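Local coordinates for protein sulfate transporter 4.1, chloroplastic (Arabidopsis thaliana, PDB 7LHV) that cotransports protons and sulfate across the membrane as a member of the SLC26A/SulP family and may help to regulate sulfate assimilation, at residues 109-120 against 151-160; 344-353 against 365-373. All coordinates share one frame; numbering follows the deposited sequence.

Following the chain from the N terminus, helix 91-119 comes first. Interaction 1 brings its end against helix 153-166, closing a loop of 30 residues that contains helix 125-141 and strand 149-150. Interaction 2 comes later and closes a shorter loop, with 11 residues between segments 344-353 and 365-373. The two loops lie in series and neither nests in the other. Their centres are about 19 Å apart, both in the membrane domain, yet the contacts meet where Leu154 CD2 packs on Glu347 OE2 at 3.5 Å. Helix 125-141 also links them: Ser131 touches residues of interaction 1, and Tyr138 is hydrogen-bonded to Glu368 of interaction 2.

Interaction 1. Residues 109-120 against 151-160; sequences LVPQAMSYAKLA and PVALVSLLVS. With SO4 (sulfate ion), chain D.
The Tyr116 ring lies over the backbone at the start of helix 153-166. Val152 C and Ala153 N sit over the centre of one ring face, with Ala153 N 4.1 Å above the plane. Pro151 O approaches obliquely, 3.4 Å from Tyr116 CD2. Tyr116 CG lies beside its backbone N and anti to the carbonyl carbon (chi1 -67°), which directs the ring along the helix start to the bound sulfate. Tyr116 OH ends 3.5 Å from sulfate O4. Ala153 N donates a nearly straight hydrogen bond of 3.2 Å to sulfate O3, at 171°. This helix N terminus would probably favour the anion, and Phe391 N and Ser392 OG bond it too. The position is consistent with a substrate site in a sulfate transporter, though the ion alone does not prove it.

Further along, Ser156 OG donates to Val152 O, one turn back, at 2.8 Å, and is also hydrogen-bonded to Tyr385. Leu119 CD2 rests 3.9 Å from Ala153 O. Ala120 O meets Ser160 CB at 3.4 Å. The two helical segments run roughly parallel, their axes at 27°. Helix 125-141 packs on Pro151, helix 431-443 on Tyr116 and helix 206-229 on Leu119. Strand 149-150, just before Pro151, pairs antiparallel with strand 388-389.

Interaction 2. Residues 344-353 against 365-373; sequences AILESVGIAK and SNSELFGLG
This is a buried helix-helix contact in the membrane domain of the SLC26A/SulP fold. It joins the later part of helix 330-358 to the start of helix 365-381, the next helix in the chain. The segment axes cross at 115° and come within 10.0 Å. The centre of the interface is apolar. Leu369 crosses both Ile345 and Val349 at about a right angle. Leu369 CD1 lies 3.8 Å from Ile345 CG1, and Leu369 CG lies 3.9 Å from Val349 CG2. Val349 straddles two turns of the partner: CG1, anti to the backbone N (chi1 171°), reaches Ser365 CB at 3.7 Å, while CG2 turns to Leu369 and Glu368. Leu372 CD1 closes one end of the contact against Ala344 CB at 4.2 Å.

Glu368 runs past Val349 in the opposite direction. Its chain bends at chi2 (74°), bringing Glu368 CD to 4.0 Å from Ala352 CB. The carboxylate is held from outside the two segments: OE2 bonds Tyr138 OH, and OE1 has a weak bond from Ser144 N. On the other side of helix 330-358, Leu346 touches a bound sphingosine phosphate lipid. Near the start of helix 365-381, Lys353 NZ gives Ser365 OG a weak hydrogen bond of 3.4 Å.

Interaction 1. Residues 109-120 against 151-160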
loop_
_atom_site.group_PDB
_atom_site.type_symbol
_atom_site.label_atom_id
_atom_site.label_comp_id
_atom_site.label_asym_id
_atom_site.label_seq_id
_atom_site.Cartn_x
_atom_site.Cartn_y
_atom_site.Cartn_z
ATOM N N LEU A 109 21.681 -32.503 -0.443
ATOM C CA LEU A 109 21.456 -31.462 -1.440
ATOM C C LEU A 109 21.573 -31.980 -2.867
ATOM O O LEU A 109 20.787 -31.577 -3.731
ATOM C CB LEU A 109 22.440 -30.314 -1.214
ATOM C CG LEU A 109 22.624 -29.280 -2.323
ATOM C CD1 LEU A 109 21.320 -28.573 -2.636
ATOM C CD2 LEU A 109 23.685 -28.279 -1.920
ATOM N N VAL A 110 22.542 -32.849 -3.143
ATOM C CA VAL A 110 22.794 -33.271 -4.523
ATOM C C VAL A 110 21.523 -33.832 -5.168
ATOM O O VAL A 110 21.082 -33.307 -6.210
ATOM C CB VAL A 110 23.951 -34.283 -4.596
ATOM C CG1 VAL A 110 24.045 -34.886 -5.985
ATOM C CG2 VAL A 110 25.260 -33.628 -4.209
ATOM N N PRO A 111 20.873 -34.859 -4.592
ATOM C CA PRO A 111 19.621 -35.333 -5.201
ATOM C C PRO A 111 18.524 -34.288 -5.201
ATOM O O PRO A 111 17.758 -34.194 -6.167
ATOM C CB PRO A 111 19.254 -36.544 -4.338
ATOM C CG PRO A 111 19.875 -36.280 -3.041
ATOM C CD PRO A 111 21.167 -35.601 -3.351
ATOM N N GLN A 112 18.434 -33.489 -4.137
ATOM C CA GLN A 112 17.440 -32.425 -4.099
ATOM C C GLN A 112 17.724 -31.374 -5.160
ATOM O O GLN A 112 16.795 -30.835 -5.766
ATOM C CB GLN A 112 17.399 -31.789 -2.712
ATOM C CG GLN A 112 16.530 -32.532 -1.721
ATOM C CD GLN A 112 16.158 -31.679 -0.532
ATOM O OE1 GLN A 112 16.829 -30.694 -0.226
ATOM N NE2 GLN A 112 15.082 -32.052 0.148
ATOM N N ALA A 113 19.001 -31.066 -5.393
ATOM C CA ALA A 113 19.349 -30.105 -6.433
ATOM C C ALA A 113 18.912 -30.600 -7.804
ATOM O O ALA A 113 18.296 -29.856 -8.577
ATOM C CB ALA A 113 20.851 -29.830 -6.413
ATOM N N MET A 114 19.207 -31.866 -8.121
ATOM C CA MET A 114 18.779 -32.394 -9.417
ATOM C C MET A 114 17.257 -32.435 -9.529
ATOM O O MET A 114 16.695 -32.111 -10.583
ATOM C CB MET A 114 19.374 -33.779 -9.658
ATOM C CG MET A 114 20.881 -33.787 -9.818
ATOM S SD MET A 114 21.527 -35.431 -10.167
ATOM C CE MET A 114 21.375 -36.208 -8.563
ATOM N N SER A 115 16.572 -32.825 -8.451
ATOM C CA SER A 115 15.114 -32.899 -8.484
ATOM C C SER A 115 14.490 -31.525 -8.695
ATOM O O SER A 115 13.539 -31.378 -9.472
ATOM C CB SER A 115 14.604 -33.526 -7.191
ATOM O OG SER A 115 15.169 -34.806 -6.991
ATOM N N TYR A 116 15.011 -30.503 -8.012
ATOM C CA TYR A 116 14.486 -29.155 -8.183
ATOM C C TYR A 116 14.796 -28.601 -9.564
ATOM O O TYR A 116 13.979 -27.868 -10.131
ATOM C CB TYR A 116 15.048 -28.233 -7.106
ATOM C CG TYR A 116 14.567 -28.556 -5.715
ATOM C CD1 TYR A 116 13.325 -29.131 -5.506
ATOM C CD2 TYR A 116 15.358 -28.290 -4.611
ATOM C CE1 TYR A 116 12.885 -29.429 -4.237
ATOM C CE2 TYR A 116 14.927 -28.584 -3.339
ATOM C CZ TYR A 116 13.690 -29.152 -3.156
ATOM O OH TYR A 116 13.258 -29.446 -1.888
ATOM N N ALA A 117 15.967 -28.924 -10.120
ATOM C CA ALA A 117 16.256 -28.519 -11.491
ATOM C C ALA A 117 15.274 -29.152 -12.462
ATOM O O ALA A 117 14.821 -28.503 -13.411
ATOM C CB ALA A 117 17.687 -28.892 -11.863
ATOM N N LYS A 118 14.937 -30.424 -12.245
ATOM C CA LYS A 118 13.917 -31.065 -13.069
ATOM C C LYS A 118 12.565 -30.383 -12.902
ATOM O O LYS A 118 11.802 -30.255 -13.865
ATOM C CB LYS A 118 13.815 -32.546 -12.717
ATOM C CG LYS A 118 14.809 -33.425 -13.445
ATOM C CD LYS A 118 14.481 -33.510 -14.923
ATOM C CE LYS A 118 13.180 -34.254 -15.147
ATOM N NZ LYS A 118 13.303 -35.690 -14.779
ATOM N N LEU A 119 12.247 -29.948 -11.679
ATOM C CA LEU A 119 10.978 -29.266 -11.440
ATOM C C LEU A 119 10.896 -27.950 -12.204
ATOM O O LEU A 119 9.833 -27.593 -12.726
ATOM C CB LEU A 119 10.788 -29.027 -9.942
ATOM C CG LEU A 119 9.645 -28.105 -9.518
ATOM C CD1 LEU A 119 8.311 -28.686 -9.929
ATOM C CD2 LEU A 119 9.688 -27.872 -8.024
ATOM N N ALA A 120 12.003 -27.213 -12.280
ATOM C CA ALA A 120 12.009 -25.919 -12.951
ATOM C C ALA A 120 11.932 -26.031 -14.465
ATOM O O ALA A 120 11.775 -25.007 -15.136
ATOM C CB ALA A 120 13.259 -25.130 -12.562
ATOM N N PRO A 151 19.026 -24.487 -4.727
ATOM C CA PRO A 151 17.660 -24.567 -5.250
ATOM C C PRO A 151 16.657 -24.852 -4.144
ATOM O O PRO A 151 16.934 -25.604 -3.208
ATOM C CB PRO A 151 17.732 -25.725 -6.252
ATOM C CG PRO A 151 19.173 -25.892 -6.555
ATOM C CD PRO A 151 19.899 -25.514 -5.312
ATOM N N VAL A 152 15.480 -24.242 -4.261
ATOM C CA VAL A 152 14.366 -24.502 -3.361
ATOM C C VAL A 152 13.127 -24.756 -4.207
ATOM O O VAL A 152 13.087 -24.450 -5.400
ATOM C CB VAL A 152 14.120 -23.350 -2.366
ATOM C CG1 VAL A 152 15.363 -23.093 -1.539
ATOM C CG2 VAL A 152 13.702 -22.100 -3.096
ATOM N N ALA A 153 12.112 -25.346 -3.576
ATOM C CA ALA A 153 10.914 -25.734 -4.313
ATOM C C ALA A 153 10.173 -24.520 -4.862
ATOM O O ALA A 153 9.754 -24.515 -6.024
ATOM C CB ALA A 153 9.997 -26.563 -3.417
ATOM N N LEU A 154 10.017 -23.475 -4.049
ATOM C CA LEU A 154 9.195 -22.340 -4.453
ATOM C C LEU A 154 9.857 -21.537 -5.567
ATOM O O LEU A 154 9.204 -21.165 -6.549
ATOM C CB LEU A 154 8.905 -21.450 -3.247
ATOM C CG LEU A 154 7.914 -20.313 -3.484
ATOM C CD1 LEU A 154 6.597 -20.867 -3.978
ATOM C CD2 LEU A 154 7.713 -19.515 -2.212
ATOM N N VAL A 155 11.150 -21.247 -5.429
ATOM C CA VAL A 155 11.845 -20.482 -6.458
ATOM C C VAL A 155 11.915 -21.278 -7.755
ATOM O O VAL A 155 11.789 -20.717 -8.847
ATOM C CB VAL A 155 13.239 -20.061 -5.963
ATOM C CG1 VAL A 155 14.105 -19.608 -7.115
ATOM C CG2 VAL A 155 13.111 -18.954 -4.938
ATOM N N SER A 156 12.105 -22.595 -7.656
ATOM C CA SER A 156 12.081 -23.431 -8.852
ATOM C C SER A 156 10.714 -23.395 -9.523
ATOM O O SER A 156 10.620 -23.337 -10.753
ATOM C CB SER A 156 12.467 -24.866 -8.500
ATOM O OG SER A 156 13.814 -24.939 -8.067
ATOM N N LEU A 157 9.642 -23.424 -8.729
ATOM C CA LEU A 157 8.301 -23.326 -9.296
ATOM C C LEU A 157 8.087 -21.992 -9.998
ATOM O O LEU A 157 7.509 -21.942 -11.088
ATOM C CB LEU A 157 7.255 -23.525 -8.204
ATOM C CG LEU A 157 5.815 -23.223 -8.607
ATOM C CD1 LEU A 157 5.308 -24.244 -9.606
ATOM C CD2 LEU A 157 4.931 -23.189 -7.379
ATOM N N LEU A 158 8.539 -20.896 -9.385
ATOM C CA LEU A 158 8.377 -19.583 -10.006
ATOM C C LEU A 158 9.190 -19.473 -11.292
ATOM O O LEU A 158 8.724 -18.902 -12.288
ATOM C CB LEU A 158 8.778 -18.485 -9.025
ATOM C CG LEU A 158 7.959 -18.423 -7.740
ATOM C CD1 LEU A 158 8.512 -17.364 -6.808
ATOM C CD2 LEU A 158 6.504 -18.159 -8.054
ATOM N N VAL A 159 10.414 -20.005 -11.285
ATOM C CA VAL A 159 11.243 -20.004 -12.485
ATOM C C VAL A 159 10.568 -20.798 -13.592
ATOM O O VAL A 159 10.523 -20.364 -14.749
ATOM C CB VAL A 159 12.643 -20.556 -12.163
ATOM C CG1 VAL A 159 13.363 -20.952 -13.432
ATOM C CG2 VAL A 159 13.447 -19.531 -11.391
ATOM N N SER A 160 10.029 -21.972 -13.256
ATOM C CA SER A 160 9.312 -22.764 -14.247
ATOM C C SER A 160 8.105 -22.010 -14.780
ATOM O O SER A 160 7.828 -22.043 -15.984
ATOM C CB SER A 160 8.879 -24.096 -13.636
ATOM O OG SER A 160 7.995 -24.781 -14.503
HETATM S S SO4 D . 12.888 -26.105 0.696
HETATM O O1 SO4 D . 12.212 -27.025 1.602
HETATM O O2 SO4 D . 13.227 -24.883 1.414
HETATM O O3 SO4 D . 11.999 -25.779 -0.411
HETATM O O4 SO4 D . 14.103 -26.728 0.180
#

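Interaction 2. Residues 344-353 against 365-373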
loop_
_atom_site.group_PDB
_atom_site.type_symbol
_atom_site.label_atom_id
_atom_site.label_comp_id
_atom_site.label_asym_id
_atom_site.label_seq_id
_atom_site.Cartn_x
_atom_site.Cartn_y
_atom_site.Cartn_z
ATOM N N ALA A 344 12.994 -13.912 -1.182
ATOM C CA ALA A 344 14.242 -13.828 -0.436
ATOM C C ALA A 344 14.141 -12.832 0.706
ATOM O O ALA A 344 14.768 -13.025 1.752
ATOM C CB ALA A 344 15.389 -13.448 -1.367
ATOM N N ILE A 345 13.367 -11.761 0.529
ATOM C CA ILE A 345 13.187 -10.806 1.614
ATOM C C ILE A 345 12.334 -11.412 2.719
ATOM O O ILE A 345 12.570 -11.174 3.909
ATOM C CB ILE A 345 12.587 -9.494 1.080
ATOM C CG1 ILE A 345 13.572 -8.812 0.134
ATOM C CG2 ILE A 345 12.230 -8.562 2.218
ATOM C CD1 ILE A 345 12.986 -7.642 -0.605
ATOM N N LEU A 346 11.343 -12.220 2.349
ATOM C CA LEU A 346 10.361 -12.679 3.323
ATOM C C LEU A 346 10.743 -14.006 3.963
ATOM O O LEU A 346 10.507 -14.200 5.160
ATOM C CB LEU A 346 8.988 -12.797 2.659
ATOM C CG LEU A 346 8.328 -11.475 2.274
ATOM C CD1 LEU A 346 7.045 -11.727 1.509
ATOM C CD2 LEU A 346 8.061 -10.628 3.502
ATOM N N GLU A 347 11.328 -14.925 3.197
ATOM C CA GLU A 347 11.624 -16.264 3.693
ATOM C C GLU A 347 13.089 -16.439 4.075
ATOM O O GLU A 347 13.392 -16.787 5.219
ATOM C CB GLU A 347 11.213 -17.307 2.649
ATOM C CG GLU A 347 9.716 -17.386 2.429
ATOM C CD GLU A 347 9.337 -18.408 1.379
ATOM O OE1 GLU A 347 10.250 -18.968 0.737
ATOM O OE2 GLU A 347 8.128 -18.654 1.201
ATOM N N SER A 348 14.008 -16.205 3.135
ATOM C CA SER A 348 15.421 -16.468 3.397
ATOM C C SER A 348 15.957 -15.590 4.520
ATOM O O SER A 348 16.680 -16.067 5.406
ATOM C CB SER A 348 16.236 -16.259 2.124
ATOM O OG SER A 348 17.620 -16.187 2.415
ATOM N N VAL A 349 15.613 -14.302 4.504
ATOM C CA VAL A 349 16.065 -13.406 5.561
ATOM C C VAL A 349 15.439 -13.795 6.893
ATOM O O VAL A 349 16.080 -13.704 7.945
ATOM C CB VAL A 349 15.761 -11.946 5.185
ATOM C CG1 VAL A 349 16.031 -11.028 6.356
ATOM C CG2 VAL A 349 16.597 -11.533 3.993
ATOM N N GLY A 350 14.182 -14.239 6.873
ATOM C CA GLY A 350 13.559 -14.710 8.099
ATOM C C GLY A 350 14.261 -15.921 8.680
ATOM O O GLY A 350 14.469 -16.007 9.894
ATOM N N ILE A 351 14.641 -16.870 7.822
ATOM C CA ILE A 351 15.384 -18.040 8.282
ATOM C C ILE A 351 16.724 -17.619 8.867
ATOM O O ILE A 351 17.141 -18.112 9.922
ATOM C CB ILE A 351 15.567 -19.049 7.134
ATOM C CG1 ILE A 351 14.215 -19.515 6.602
ATOM C CG2 ILE A 351 16.374 -20.239 7.603
ATOM C CD1 ILE A 351 14.308 -20.249 5.292
ATOM N N ALA A 352 17.421 -16.702 8.189
ATOM C CA ALA A 352 18.708 -16.243 8.695
ATOM C C ALA A 352 18.563 -15.574 10.056
ATOM O O ALA A 352 19.358 -15.830 10.967
ATOM C CB ALA A 352 19.354 -15.286 7.697
ATOM N N LYS A 353 17.549 -14.721 10.216
ATOM C CA LYS A 353 17.352 -14.029 11.487
ATOM C C LYS A 353 16.983 -15.000 12.602
ATOM O O LYS A 353 17.482 -14.878 13.727
ATOM C CB LYS A 353 16.279 -12.951 11.342
ATOM C CG LYS A 353 16.803 -11.634 10.801
ATOM C CD LYS A 353 15.744 -10.551 10.863
ATOM C CE LYS A 353 14.620 -10.821 9.879
ATOM N NZ LYS A 353 13.760 -9.625 9.669
ATOM N N SER A 365 19.298 -7.565 8.255
ATOM C CA SER A 365 18.533 -7.973 7.086
ATOM C C SER A 365 19.030 -7.339 5.796
ATOM O O SER A 365 18.552 -7.715 4.722
ATOM C CB SER A 365 17.060 -7.632 7.291
ATOM O OG SER A 365 16.617 -8.065 8.565
ATOM N N ASN A 366 19.955 -6.386 5.867
ATOM C CA ASN A 366 20.449 -5.725 4.666
ATOM C C ASN A 366 21.724 -6.367 4.136
ATOM O O ASN A 366 21.844 -6.600 2.927
ATOM C CB ASN A 366 20.679 -4.241 4.953
ATOM C CG ASN A 366 19.441 -3.560 5.499
ATOM O OD1 ASN A 366 18.338 -3.759 4.993
ATOM N ND2 ASN A 366 19.618 -2.759 6.540
ATOM N N SER A 367 22.680 -6.666 5.018
ATOM C CA SER A 367 23.889 -7.353 4.576
ATOM C C SER A 367 23.568 -8.758 4.083
ATOM O O SER A 367 24.225 -9.268 3.170
ATOM C CB SER A 367 24.914 -7.403 5.705
ATOM O OG SER A 367 25.286 -6.099 6.113
ATOM N N GLU A 368 22.558 -9.398 4.675
ATOM C CA GLU A 368 22.150 -10.715 4.198
ATOM C C GLU A 368 21.591 -10.645 2.783
ATOM O O GLU A 368 21.913 -11.489 1.938
ATOM C CB GLU A 368 21.130 -11.327 5.154
ATOM C CG GLU A 368 20.499 -12.600 4.634
ATOM C CD GLU A 368 21.443 -13.783 4.693
ATOM O OE1 GLU A 368 22.488 -13.685 5.368
ATOM O OE2 GLU A 368 21.141 -14.814 4.058
ATOM N N LEU A 369 20.752 -9.645 2.501
ATOM C CA LEU A 369 20.251 -9.473 1.140
ATOM C C LEU A 369 21.378 -9.147 0.172
ATOM O O LEU A 369 21.379 -9.617 -0.969
ATOM C CB LEU A 369 19.182 -8.386 1.092
ATOM C CG LEU A 369 17.755 -8.824 1.399
ATOM C CD1 LEU A 369 16.849 -7.615 1.518
ATOM C CD2 LEU A 369 17.267 -9.753 0.305
ATOM N N PHE A 370 22.341 -8.331 0.602
ATOM C CA PHE A 370 23.470 -8.030 -0.268
ATOM C C PHE A 370 24.272 -9.292 -0.575
ATOM O O PHE A 370 24.706 -9.501 -1.715
ATOM C CB PHE A 370 24.356 -6.959 0.364
ATOM C CG PHE A 370 25.507 -6.541 -0.502
ATOM C CD1 PHE A 370 25.318 -5.632 -1.526
ATOM C CD2 PHE A 370 26.775 -7.054 -0.293
ATOM C CE1 PHE A 370 26.367 -5.244 -2.330
ATOM C CE2 PHE A 370 27.831 -6.667 -1.095
ATOM C CZ PHE A 370 27.626 -5.761 -2.113
ATOM N N GLY A 371 24.475 -10.146 0.429
ATOM C CA GLY A 371 25.181 -11.395 0.197
ATOM C C GLY A 371 24.436 -12.326 -0.739
ATOM O O GLY A 371 25.038 -12.949 -1.619
ATOM N N LEU A 372 23.116 -12.433 -0.566
ATOM C CA LEU A 372 22.317 -13.233 -1.491
ATOM C C LEU A 372 22.411 -12.691 -2.910
ATOM O O LEU A 372 22.525 -13.462 -3.868
ATOM C CB LEU A 372 20.857 -13.275 -1.044
ATOM C CG LEU A 372 20.509 -14.018 0.238
ATOM C CD1 LEU A 372 19.044 -13.821 0.569
ATOM C CD2 LEU A 372 20.821 -15.481 0.071
ATOM N N GLY A 373 22.352 -11.369 -3.064
ATOM C CA GLY A 373 22.459 -10.787 -4.389
ATOM C C GLY A 373 23.802 -11.046 -5.042
ATOM O O GLY A 373 23.873 -11.363 -6.230
#